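PDB 6HYI: protein kinase A regulatory subunit from Trypanosoma cruzi, which binds a nucleoside, here inosine, in each of two cyclic nucleotide-binding domains and probably regulates a kinase catalytic subunit. Local coordinates for residues Y84-G89 and E105-G110; L112-D117 and D139-L144; E207-V212 and E226-D231; E211-D216 and V245-A250. All coordinates share one frame; numbering follows the deposited sequence.

The four contacts fall into two pairs, one in each cyclic nucleotide-binding domain, and each pair touches its own inosine. Interactions 1 and 2 follow one another in the chain, with centres 16 Å apart. Strand 108-109 of interaction 1 leads into helix 111-116 of interaction 2, and Gly110 and Glu113 both hold O3' of the first inosine. Interactions 3 and 4 have centres 12 Å apart. They share Glu211 and Val212, because strand 210-215 lies between strands 221-227 and 247-250 in one sheet. Val212 meets the second inosine. The pairs lie on opposite sides of the chain's centre. The nearest atoms of interactions 2 and 3 are about 22 Å apart.

Interaction 1 (Y84-G89 and E105-G110); sequences YIIQSG and EGTAVG. With NOS (inosine), chain B.
Tyr84-Ile86 and Gly106-Val109 run antiparallel and are joined by four backbone hydrogen bonds. Tyr84 and Val109 form a hydrogen-bonded pair. Tyr84 N reaches Val109 O at 2.9 Å in a nearly straight bond (178°), and Val109 N returns to Tyr84 O. Ile85 and Ala108 form the next, non-hydrogen-bonded pair. Beyond it Ile86 N binds Thr107 O, and Gly106 N binds Ile86 O at 2.7 Å. A water then extends the link, accepting from Gly89 N and donating to Glu105 OE2 (2.7 Å).

Tyr84 and Val109 share one face of the sheet. Tyr84 CB touches Val109 CG2 at 3.6 Å, while Val109 O lies at the edge of the tyrosine ring. Ile85 and Ala108 are on the other face. Ile85 CG1 lies beside the backbone N (chi1 -51°), and the turn at chi2 (-63°) brings CD1 onto Ala108 CB at 3.3 Å, tighter than usual van der Waals contact. Ile86 lies alongside Thr107, with its CD1 3.6 Å from Thr107 OG1; that hydroxyl is hydrogen-bonded to Thr104 O.

Gly110 N donates to inosine O3' at 2.8 Å, so the end of this strand pair meets the sugar. Strand 82-86 lies between strands 108-109 and 130-137 in the sheet. Past it, Gln87 and Ser88 both face Ile132 in a classic beta bulge. Tyr84 packs on Ile72 and Met73 of strand 71-73, and Ile85 on Leu39 of helix 30-42.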
# COMPACT_ATOMS: atom_id res chain seq x y z
N TYR A 84 3.18 5.36 -15.76
CA TYR A 84 1.81 5.86 -15.87
C TYR A 84 1.07 5.57 -14.58
O TYR A 84 1.04 4.42 -14.13
CB TYR A 84 1.07 5.15 -17.00
CG TYR A 84 1.64 5.42 -18.35
CD1 TYR A 84 2.78 4.76 -18.79
CD2 TYR A 84 1.03 6.32 -19.21
CE1 TYR A 84 3.30 5.01 -20.04
CE2 TYR A 84 1.53 6.57 -20.46
CZ TYR A 84 2.67 5.92 -20.87
OH TYR A 84 3.17 6.18 -22.11
N ILE A 85 0.48 6.60 -13.99
CA ILE A 85 -0.40 6.45 -12.84
C ILE A 85 -1.82 6.71 -13.33
O ILE A 85 -2.11 7.78 -13.89
CB ILE A 85 -0.02 7.39 -11.69
CG1 ILE A 85 1.47 7.27 -11.34
CG2 ILE A 85 -0.93 7.08 -10.49
CD1 ILE A 85 1.90 5.89 -10.84
N ILE A 86 -2.70 5.75 -13.13
CA ILE A 86 -4.03 5.80 -13.72
C ILE A 86 -4.93 6.68 -12.88
O ILE A 86 -5.12 6.44 -11.68
CB ILE A 86 -4.61 4.39 -13.85
CG1 ILE A 86 -3.74 3.54 -14.77
CG2 ILE A 86 -6.06 4.46 -14.31
CD1 ILE A 86 -4.07 2.06 -14.71
N GLN A 87 -5.50 7.71 -13.50
CA GLN A 87 -6.55 8.49 -12.86
C GLN A 87 -7.88 7.75 -12.92
O GLN A 87 -8.56 7.58 -11.90
CB GLN A 87 -6.66 9.84 -13.56
CG GLN A 87 -7.83 10.69 -13.06
CD GLN A 87 -7.90 12.02 -13.78
OE1 GLN A 87 -6.91 12.73 -13.90
NE2 GLN A 87 -9.09 12.37 -14.27
N SER A 88 -8.27 7.29 -14.10
CA SER A 88 -9.50 6.53 -14.24
C SER A 88 -9.38 5.62 -15.45
O SER A 88 -8.59 5.86 -16.37
CB SER A 88 -10.71 7.44 -14.37
OG SER A 88 -10.52 8.32 -15.47
N GLY A 89 -10.17 4.56 -15.43
CA GLY A 89 -10.07 3.53 -16.44
C GLY A 89 -9.30 2.33 -15.93
O GLY A 89 -8.62 2.37 -14.90
N GLU A 105 -8.01 2.18 -11.18
CA GLU A 105 -7.68 3.56 -10.85
C GLU A 105 -6.71 3.63 -9.68
O GLU A 105 -6.83 2.88 -8.70
CB GLU A 105 -8.95 4.36 -10.55
CG GLU A 105 -9.83 3.79 -9.45
CD GLU A 105 -10.78 2.69 -9.95
OE1 GLU A 105 -11.59 2.20 -9.13
OE2 GLU A 105 -10.73 2.32 -11.14
N GLY A 106 -5.74 4.53 -9.81
CA GLY A 106 -4.74 4.73 -8.79
C GLY A 106 -3.51 3.87 -8.93
O GLY A 106 -2.52 4.15 -8.25
N THR A 107 -3.54 2.85 -9.78
CA THR A 107 -2.40 1.95 -9.93
C THR A 107 -1.43 2.48 -10.97
O THR A 107 -1.74 3.39 -11.74
CB THR A 107 -2.84 0.52 -10.26
OG1 THR A 107 -3.43 0.46 -11.57
CG2 THR A 107 -3.84 0.01 -9.21
N ALA A 108 -0.24 1.88 -10.99
CA ALA A 108 0.81 2.28 -11.91
C ALA A 108 1.09 1.17 -12.91
O ALA A 108 0.93 -0.02 -12.62
CB ALA A 108 2.10 2.59 -11.14
N VAL A 109 1.50 1.58 -14.11
CA VAL A 109 2.10 0.66 -15.07
C VAL A 109 3.41 1.25 -15.57
O VAL A 109 3.56 2.47 -15.70
CB VAL A 109 1.18 0.30 -16.25
CG1 VAL A 109 -0.00 -0.51 -15.76
CG2 VAL A 109 0.73 1.56 -16.98
N GLY A 110 4.35 0.36 -15.86
CA GLY A 110 5.67 0.76 -16.31
C GLY A 110 6.71 0.75 -15.22
O GLY A 110 7.90 0.97 -15.51
N9 NOS B . 2.97 -6.12 -14.89
C4 NOS B . 2.34 -6.72 -14.01
N3 NOS B . 1.33 -6.45 -13.21
C2 NOS B . 0.84 -7.39 -12.37
N1 NOS B . 1.39 -8.64 -12.34
C6 NOS B . 2.40 -8.94 -13.12
O6 NOS B . 2.87 -10.04 -13.08
C5 NOS B . 2.89 -7.99 -13.98
N7 NOS B . 3.94 -7.96 -14.95
C8 NOS B . 3.91 -6.70 -15.46
C5' NOS B . 4.39 -3.78 -18.21
O5' NOS B . 5.22 -4.93 -18.08
C4' NOS B . 3.72 -3.45 -16.90
O4' NOS B . 2.71 -4.45 -16.58
C1' NOS B . 2.77 -4.73 -15.23
C2' NOS B . 3.64 -3.71 -14.55
O2' NOS B . 2.87 -2.54 -14.25
C3' NOS B . 4.62 -3.43 -15.67
O3' NOS B . 5.35 -2.22 -15.53
O HOH W 1 -11.71 3.93 -13.05

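Interaction 2 (L112-D117 and D139-L144); sequences LELMYD and DTYRNL. With NOS (inosine), chain B.
Tyr141 CG stands anti to the backbone N (chi1 176°), which carries the ring across to Leu114 and Met115. Met115 runs extended through chi2 and bends at chi3, bringing its methyl CE to Tyr141 OH at 3.4 Å. Leu114 meets the same ring obliquely, with its CB 3.7 Å from Tyr141 CD2. Leu83 of strand 82-86 touches both Leu114 and Tyr141.

A polar link lies beside this apolar patch. Arg142 NH1 forms a salt bridge with Asp117 OD2 at 3.1 Å. The carboxylate and guanidinium planes are 68° apart, so the two groups do not pair flat. The other oxygen of Asp117, OD1, is bridged to Arg138, which may ease the closeness of the two arginines. A water links Leu114 O to Arg142 NH1, the latter bond weak.

Helix 138-145 packs against helix 111-116; their short segments cross at -51° with axes 10.4 Å apart. From helix 111-116, Glu113 takes two inosine hydroxyls: O3' donates to Glu113 OE1 and O5' to Glu113 OE2, each at 2.6 Å. This helix belongs to the phosphate-binding cassette of cyclic nucleotide-binding domains. Glu111, also bonded to inosine, fits the cassette's usual sugar-binding glutamate, and Glu113 adds a second.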
# COMPACT_ATOMS: atom_id res chain seq x y z
N LEU A 112 7.81 -1.75 -13.33
CA LEU A 112 8.72 -2.89 -13.37
C LEU A 112 9.92 -2.58 -14.26
O LEU A 112 11.07 -2.83 -13.88
CB LEU A 112 7.95 -4.12 -13.86
CG LEU A 112 8.56 -5.52 -13.85
CD1 LEU A 112 7.46 -6.53 -14.12
CD2 LEU A 112 9.66 -5.64 -14.87
N GLU A 113 9.66 -2.00 -15.43
CA GLU A 113 10.73 -1.70 -16.38
C GLU A 113 11.64 -0.60 -15.85
O GLU A 113 12.86 -0.64 -16.08
CB GLU A 113 10.10 -1.26 -17.69
CG GLU A 113 9.37 -2.36 -18.42
CD GLU A 113 8.07 -2.81 -17.77
OE1 GLU A 113 7.43 -2.03 -17.02
OE2 GLU A 113 7.68 -3.96 -18.04
N LEU A 114 11.08 0.40 -15.17
CA LEU A 114 11.89 1.49 -14.64
C LEU A 114 12.71 1.04 -13.44
O LEU A 114 13.86 1.47 -13.27
CB LEU A 114 10.99 2.67 -14.27
CG LEU A 114 10.47 3.49 -15.44
CD1 LEU A 114 9.37 4.45 -14.99
CD2 LEU A 114 11.61 4.27 -16.07
N MET A 115 12.15 0.17 -12.61
CA MET A 115 12.86 -0.28 -11.41
C MET A 115 13.96 -1.27 -11.77
O MET A 115 15.04 -1.24 -11.16
CB MET A 115 11.86 -0.92 -10.44
CG MET A 115 12.46 -1.35 -9.11
SD MET A 115 11.19 -1.90 -7.95
CE MET A 115 10.18 -0.44 -7.74
N TYR A 116 13.72 -2.12 -12.76
CA TYR A 116 14.65 -3.21 -13.05
C TYR A 116 15.38 -3.08 -14.38
O TYR A 116 16.14 -3.99 -14.74
CB TYR A 116 13.93 -4.56 -12.95
CG TYR A 116 13.41 -4.84 -11.57
CD1 TYR A 116 14.28 -5.08 -10.52
CD2 TYR A 116 12.04 -4.84 -11.30
CE1 TYR A 116 13.82 -5.34 -9.25
CE2 TYR A 116 11.56 -5.10 -10.03
CZ TYR A 116 12.45 -5.35 -9.01
OH TYR A 116 11.97 -5.60 -7.74
N ASP A 117 15.18 -1.99 -15.12
CA ASP A 117 15.92 -1.73 -16.36
C ASP A 117 15.82 -2.90 -17.34
O ASP A 117 16.80 -3.54 -17.71
CB ASP A 117 17.38 -1.36 -16.08
CG ASP A 117 17.56 0.10 -15.76
OD1 ASP A 117 17.65 0.91 -16.71
OD2 ASP A 117 17.60 0.44 -14.57
N ASP A 139 13.90 9.82 -15.96
CA ASP A 139 14.89 10.51 -15.13
C ASP A 139 14.29 10.97 -13.81
O ASP A 139 14.92 10.82 -12.75
CB ASP A 139 15.53 11.68 -15.89
CG ASP A 139 16.45 11.22 -16.99
OD1 ASP A 139 16.88 10.05 -16.96
OD2 ASP A 139 16.75 12.02 -17.89
N THR A 140 13.09 11.53 -13.84
CA THR A 140 12.49 11.95 -12.57
C THR A 140 12.21 10.75 -11.69
O THR A 140 12.42 10.80 -10.47
CB THR A 140 11.22 12.76 -12.81
OG1 THR A 140 11.52 13.87 -13.68
CG2 THR A 140 10.68 13.29 -11.49
N TYR A 141 11.73 9.65 -12.27
CA TYR A 141 11.51 8.47 -11.46
C TYR A 141 12.81 8.00 -10.83
O TYR A 141 12.88 7.75 -9.62
CB TYR A 141 10.87 7.33 -12.27
CG TYR A 141 10.76 6.09 -11.42
CD1 TYR A 141 9.74 5.97 -10.48
CD2 TYR A 141 11.69 5.07 -11.51
CE1 TYR A 141 9.66 4.85 -9.66
CE2 TYR A 141 11.62 3.95 -10.69
CZ TYR A 141 10.59 3.85 -9.78
OH TYR A 141 10.51 2.74 -8.96
N ARG A 142 13.88 7.90 -11.63
CA ARG A 142 15.12 7.35 -11.10
C ARG A 142 15.76 8.28 -10.08
O ARG A 142 16.35 7.81 -9.10
CB ARG A 142 16.09 7.04 -12.24
CG ARG A 142 15.67 5.87 -13.10
CD ARG A 142 16.73 5.55 -14.14
NE ARG A 142 17.98 5.12 -13.50
CZ ARG A 142 18.17 3.92 -12.96
NH1 ARG A 142 17.19 3.02 -12.98
NH2 ARG A 142 19.33 3.62 -12.40
N ASN A 143 15.68 9.59 -10.30
CA ASN A 143 16.36 10.54 -9.41
C ASN A 143 15.56 10.83 -8.15
O ASN A 143 16.15 11.03 -7.07
CB ASN A 143 16.64 11.85 -10.14
CG ASN A 143 17.90 11.79 -10.98
OD1 ASN A 143 19.00 12.06 -10.48
ND2 ASN A 143 17.76 11.42 -12.24
N LEU A 144 14.24 10.90 -8.24
CA LEU A 144 13.45 11.36 -7.10
C LEU A 144 12.58 10.29 -6.46
O LEU A 144 12.24 10.44 -5.29
CB LEU A 144 12.57 12.54 -7.51
CG LEU A 144 13.28 13.73 -8.16
CD1 LEU A 144 12.30 14.87 -8.41
CD2 LEU A 144 14.47 14.20 -7.33
N9 NOS B . 2.97 -6.12 -14.89
C4 NOS B . 2.34 -6.72 -14.01
N3 NOS B . 1.33 -6.45 -13.21
C2 NOS B . 0.84 -7.39 -12.37
N1 NOS B . 1.39 -8.64 -12.34
C6 NOS B . 2.40 -8.94 -13.12
O6 NOS B . 2.87 -10.04 -13.08
C5 NOS B . 2.89 -7.99 -13.98
N7 NOS B . 3.94 -7.96 -14.95
C8 NOS B . 3.91 -6.70 -15.46
C5' NOS B . 4.39 -3.78 -18.21
O5' NOS B . 5.22 -4.93 -18.08
C4' NOS B . 3.72 -3.45 -16.90
O4' NOS B . 2.71 -4.45 -16.58
C1' NOS B . 2.77 -4.73 -15.23
C2' NOS B . 3.64 -3.71 -14.55
O2' NOS B . 2.87 -2.54 -14.25
C3' NOS B . 4.62 -3.43 -15.67
O3' NOS B . 5.35 -2.22 -15.53
O HOH W 2 15.08 2.42 -15.26

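Interaction 3 (E207-V212 and E226-D231); sequences EGTVEV and EFTQGD. With NOS (inosine), chain C.
Gly208 O accepts a hydrogen bond from Thr228 OG1 at 2.8 Å. The hydroxyl comes from above the carbonyl plane, 46° out of it. Thr228 is set for this by its first torsion (chi1 -173°), which turns OG1 away from its own backbone N. That N is used separately: it donates to Asp231 OD2 at 2.8 Å in an almost straight bond (175°), on the anti lone pair. The bond spans the type II turn Thr228-Asp231. Nearby, a water accepts from Gly208 N and donates to Gln229 OE1.

Val210 and Phe227 form an antiparallel hydrogen-bonded pair. Val210 N binds Phe227 O at 2.9 Å, and Phe227 N binds Val210 O. On their shared face Val210 CG2 touches Phe227 CB at 3.7 Å. The ring of Phe227 reaches on to Val212, whose CG2 meets CE2 obliquely. Glu226 lies on the other face beside Glu211, and its OE1 is bridged to Lys223, which probably offsets the like charges.

Inosine N3 lies at the edge of the Phe227 ring, in its plane, 3.5 Å from its CE2, while Val212 CG1 lies 3.7 Å from inosine N9. The contact closes the open end of the beta hairpin 210-227, whose apolar side lines the base pocket of this cyclic nucleotide-binding domain.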
# COMPACT_ATOMS: atom_id res chain seq x y z
N GLU A 207 8.55 -10.79 14.52
CA GLU A 207 9.09 -11.54 15.64
C GLU A 207 8.40 -11.05 16.90
O GLU A 207 8.11 -9.86 17.03
CB GLU A 207 10.60 -11.31 15.76
CG GLU A 207 11.26 -11.95 16.96
CD GLU A 207 12.72 -11.55 17.07
OE1 GLU A 207 13.40 -11.50 16.02
OE2 GLU A 207 13.17 -11.27 18.20
N GLY A 208 8.12 -11.98 17.80
CA GLY A 208 7.62 -11.62 19.12
C GLY A 208 6.14 -11.92 19.28
O GLY A 208 5.48 -12.47 18.40
N THR A 209 5.64 -11.55 20.46
CA THR A 209 4.27 -11.80 20.86
C THR A 209 3.66 -10.51 21.39
O THR A 209 4.34 -9.70 22.03
CB THR A 209 4.22 -12.91 21.93
OG1 THR A 209 4.72 -14.12 21.36
CG2 THR A 209 2.79 -13.16 22.41
N VAL A 210 2.37 -10.31 21.10
CA VAL A 210 1.63 -9.15 21.57
C VAL A 210 0.36 -9.64 22.25
O VAL A 210 -0.11 -10.75 22.00
CB VAL A 210 1.24 -8.19 20.42
CG1 VAL A 210 2.49 -7.72 19.67
CG2 VAL A 210 0.26 -8.89 19.45
N GLU A 211 -0.19 -8.79 23.10
CA GLU A 211 -1.49 -9.03 23.72
C GLU A 211 -2.47 -7.95 23.29
O GLU A 211 -2.12 -6.76 23.22
CB GLU A 211 -1.38 -9.13 25.25
CG GLU A 211 -0.87 -7.91 25.98
CD GLU A 211 -0.78 -8.13 27.49
OE1 GLU A 211 -0.23 -7.26 28.20
OE2 GLU A 211 -1.26 -9.18 27.97
N VAL A 212 -3.70 -8.36 23.01
CA VAL A 212 -4.78 -7.45 22.67
C VAL A 212 -5.59 -7.21 23.94
O VAL A 212 -6.07 -8.16 24.57
CB VAL A 212 -5.67 -8.05 21.57
CG1 VAL A 212 -6.83 -7.12 21.25
CG2 VAL A 212 -4.83 -8.31 20.34
N GLU A 226 -3.84 -13.17 22.24
CA GLU A 226 -2.48 -12.86 21.84
C GLU A 226 -2.33 -13.09 20.35
O GLU A 226 -3.12 -13.80 19.72
CB GLU A 226 -1.45 -13.72 22.59
CG GLU A 226 -1.38 -13.40 24.07
CD GLU A 226 -0.31 -14.18 24.81
OE1 GLU A 226 -0.08 -13.89 26.00
OE2 GLU A 226 0.30 -15.08 24.20
N PHE A 227 -1.30 -12.46 19.78
CA PHE A 227 -0.88 -12.73 18.41
C PHE A 227 0.64 -12.86 18.41
O PHE A 227 1.32 -12.38 19.32
CB PHE A 227 -1.28 -11.59 17.46
CG PHE A 227 -2.76 -11.54 17.17
CD1 PHE A 227 -3.38 -12.55 16.46
CD2 PHE A 227 -3.52 -10.45 17.57
CE1 PHE A 227 -4.72 -12.49 16.17
CE2 PHE A 227 -4.85 -10.38 17.28
CZ PHE A 227 -5.47 -11.40 16.58
N THR A 228 1.16 -13.52 17.39
CA THR A 228 2.61 -13.73 17.35
C THR A 228 3.07 -13.68 15.89
O THR A 228 2.38 -13.15 15.02
CB THR A 228 3.00 -14.98 18.16
OG1 THR A 228 4.43 -15.07 18.24
CG2 THR A 228 2.44 -16.24 17.52
N GLN A 229 4.27 -14.22 15.63
CA GLN A 229 4.91 -14.09 14.33
C GLN A 229 3.97 -14.49 13.21
O GLN A 229 3.35 -15.56 13.26
CB GLN A 229 6.13 -15.00 14.32
CG GLN A 229 6.88 -15.03 13.02
CD GLN A 229 8.14 -15.87 13.13
OE1 GLN A 229 8.73 -15.98 14.20
NE2 GLN A 229 8.54 -16.48 12.02
N GLY A 230 3.89 -13.64 12.19
CA GLY A 230 3.04 -13.86 11.04
C GLY A 230 1.64 -13.31 11.16
O GLY A 230 0.94 -13.20 10.15
N ASP A 231 1.21 -12.96 12.37
CA ASP A 231 -0.11 -12.39 12.58
C ASP A 231 -0.10 -10.90 12.24
O ASP A 231 0.95 -10.26 12.15
CB ASP A 231 -0.56 -12.59 14.03
CG ASP A 231 -0.94 -14.03 14.33
OD1 ASP A 231 -1.57 -14.68 13.47
OD2 ASP A 231 -0.61 -14.52 15.44
N9 NOS C . -8.42 -6.47 17.97
C4 NOS C . -8.65 -7.69 18.07
N3 NOS C . -7.98 -8.80 17.83
C2 NOS C . -8.55 -10.00 18.10
N1 NOS C . -9.81 -10.09 18.59
C6 NOS C . -10.53 -9.01 18.83
O6 NOS C . -11.65 -9.15 19.26
C5 NOS C . -9.95 -7.79 18.58
N7 NOS C . -10.38 -6.43 18.73
C8 NOS C . -9.34 -5.68 18.29
C5' NOS C . -7.11 -2.38 17.49
O5' NOS C . -8.51 -2.37 17.71
C4' NOS C . -6.65 -3.70 16.95
O4' NOS C . -6.76 -4.73 17.98
C1' NOS C . -7.20 -5.91 17.40
C2' NOS C . -7.19 -5.75 15.91
O2' NOS C . -5.90 -6.03 15.37
C3' NOS C . -7.48 -4.27 15.80
O3' NOS C . -7.15 -3.72 14.54
O HOH W 3 8.81 -14.73 17.07

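Interaction 4 (E211-D216 and V245-A250); sequences EVIGRD and VADVVA. With NOS (inosine), chain C.
This is an antiparallel strand pairing within the beta barrel of the second cyclic nucleotide-binding domain, a member of the cupin clan. Strands 210-215 and 247-250 are neighbours in a four-stranded sheet. Four backbone hydrogen bonds join them. Glu211 and Val249 exchange two, with Glu211 N 2.8 Å from Val249 O. Ile213 and Asp247 exchange the other two. Val212 and Val248 form the non-hydrogen-bonded pair between them.

Val212 and Val248 face the ligand. Val212 CG1 packs on Ala246 CB at 3.6 Å, and Val248 CG2 comes within 3.7 Å of inosine O4'. Val245, in the loop ahead of the strand, donates from its N to inosine O5' at 3.1 Å. This wall of the pocket thus offers methyl groups to the ligand and one backbone N-H to the sugar.

Glu211, Ile213, Asp247 and Val249 lie on the other face. Glu211 and Val249 run side by side. Ile213 CD1 reaches diagonally to Val249 CG2 at 3.7 Å. Asp247 OD1 accepts from Tyr195 N, leaving OD2 to Arg215.

Arg215 bends at chi2 (-65°) and forms a salt bridge, gripping that one oxygen end-on with two nitrogens. NH1 and NH2 are each 2.9 Å from Asp247 OD2, which lies in the guanidinium plane. NH2 comes on the syn side and NH1 from above the carboxylate plane. NH1 also donates to the carbonyl of the preceding residue, 3.0 Å from Gly214 O.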
# COMPACT_ATOMS: atom_id res chain seq x y z
N GLU A 211 -0.19 -8.79 23.10
CA GLU A 211 -1.49 -9.03 23.72
C GLU A 211 -2.47 -7.95 23.29
O GLU A 211 -2.12 -6.76 23.22
CB GLU A 211 -1.38 -9.13 25.25
CG GLU A 211 -0.87 -7.91 25.98
CD GLU A 211 -0.78 -8.13 27.49
OE1 GLU A 211 -0.23 -7.26 28.20
OE2 GLU A 211 -1.26 -9.18 27.97
N VAL A 212 -3.70 -8.36 23.01
CA VAL A 212 -4.78 -7.45 22.67
C VAL A 212 -5.59 -7.21 23.94
O VAL A 212 -6.07 -8.16 24.57
CB VAL A 212 -5.67 -8.05 21.57
CG1 VAL A 212 -6.83 -7.12 21.25
CG2 VAL A 212 -4.83 -8.31 20.34
N ILE A 213 -5.75 -5.94 24.30
CA ILE A 213 -6.40 -5.54 25.55
C ILE A 213 -7.62 -4.69 25.20
O ILE A 213 -7.48 -3.53 24.78
CB ILE A 213 -5.45 -4.80 26.50
CG1 ILE A 213 -4.18 -5.64 26.71
CG2 ILE A 213 -6.14 -4.49 27.84
CD1 ILE A 213 -3.18 -5.01 27.64
N GLY A 214 -8.81 -5.26 25.37
CA GLY A 214 -10.03 -4.54 25.11
C GLY A 214 -10.53 -3.84 26.35
O GLY A 214 -9.80 -3.65 27.33
N ARG A 215 -11.79 -3.44 26.30
CA ARG A 215 -12.49 -2.89 27.45
C ARG A 215 -13.74 -3.71 27.67
O ARG A 215 -14.48 -3.99 26.72
CB ARG A 215 -12.86 -1.42 27.21
CG ARG A 215 -11.64 -0.52 26.94
CD ARG A 215 -10.72 -0.43 28.15
NE ARG A 215 -9.61 0.49 27.90
CZ ARG A 215 -8.43 0.13 27.40
NH1 ARG A 215 -8.17 -1.14 27.10
NH2 ARG A 215 -7.49 1.05 27.20
N ASP A 216 -13.98 -4.09 28.93
CA ASP A 216 -15.14 -4.90 29.29
C ASP A 216 -16.36 -4.00 29.48
O ASP A 216 -16.30 -2.78 29.27
CB ASP A 216 -14.85 -5.80 30.49
CG ASP A 216 -14.63 -5.03 31.79
OD1 ASP A 216 -14.99 -3.84 31.89
OD2 ASP A 216 -14.09 -5.63 32.75
N VAL A 245 -10.33 -0.16 18.98
CA VAL A 245 -11.18 -0.70 20.03
C VAL A 245 -10.41 -1.59 21.00
O VAL A 245 -11.01 -2.27 21.83
CB VAL A 245 -12.42 -1.41 19.46
CG1 VAL A 245 -13.27 -0.42 18.63
CG2 VAL A 245 -12.02 -2.60 18.65
N ALA A 246 -9.09 -1.57 20.93
CA ALA A 246 -8.27 -2.31 21.86
C ALA A 246 -6.89 -1.69 21.85
O ALA A 246 -6.48 -1.07 20.86
CB ALA A 246 -8.19 -3.79 21.47
N ASP A 247 -6.18 -1.86 22.96
CA ASP A 247 -4.74 -1.69 22.95
C ASP A 247 -4.10 -2.95 22.41
O ASP A 247 -4.64 -4.06 22.53
CB ASP A 247 -4.21 -1.54 24.37
CG ASP A 247 -4.87 -0.42 25.13
OD1 ASP A 247 -4.79 0.74 24.67
OD2 ASP A 247 -5.47 -0.70 26.20
N VAL A 248 -2.92 -2.80 21.82
CA VAL A 248 -2.07 -3.95 21.49
C VAL A 248 -0.72 -3.66 22.10
O VAL A 248 -0.11 -2.62 21.80
CB VAL A 248 -1.96 -4.19 19.98
CG1 VAL A 248 -1.07 -5.39 19.72
CG2 VAL A 248 -3.34 -4.41 19.36
N VAL A 249 -0.28 -4.54 22.99
CA VAL A 249 0.90 -4.32 23.83
C VAL A 249 1.91 -5.42 23.55
O VAL A 249 1.55 -6.60 23.52
CB VAL A 249 0.51 -4.33 25.32
CG1 VAL A 249 1.71 -4.01 26.19
CG2 VAL A 249 -0.63 -3.34 25.56
N ALA A 250 3.17 -5.05 23.37
CA ALA A 250 4.22 -6.04 23.21
C ALA A 250 4.41 -6.80 24.51
O ALA A 250 4.57 -6.19 25.57
CB ALA A 250 5.53 -5.35 22.82
N9 NOS C . -8.42 -6.47 17.97
C4 NOS C . -8.65 -7.69 18.07
N3 NOS C . -7.98 -8.80 17.83
C2 NOS C . -8.55 -10.00 18.10
N1 NOS C . -9.81 -10.09 18.59
C6 NOS C . -10.53 -9.01 18.83
O6 NOS C . -11.65 -9.15 19.26
C5 NOS C . -9.95 -7.79 18.58
N7 NOS C . -10.38 -6.43 18.73
C8 NOS C . -9.34 -5.68 18.29
C5' NOS C . -7.11 -2.38 17.49
O5' NOS C . -8.51 -2.37 17.71
C4' NOS C . -6.65 -3.70 16.95
O4' NOS C . -6.76 -4.73 17.98
C1' NOS C . -7.20 -5.91 17.40
C2' NOS C . -7.19 -5.75 15.91
O2' NOS C . -5.90 -6.03 15.37
C3' NOS C . -7.48 -4.27 15.80
O3' NOS C . -7.15 -3.72 14.54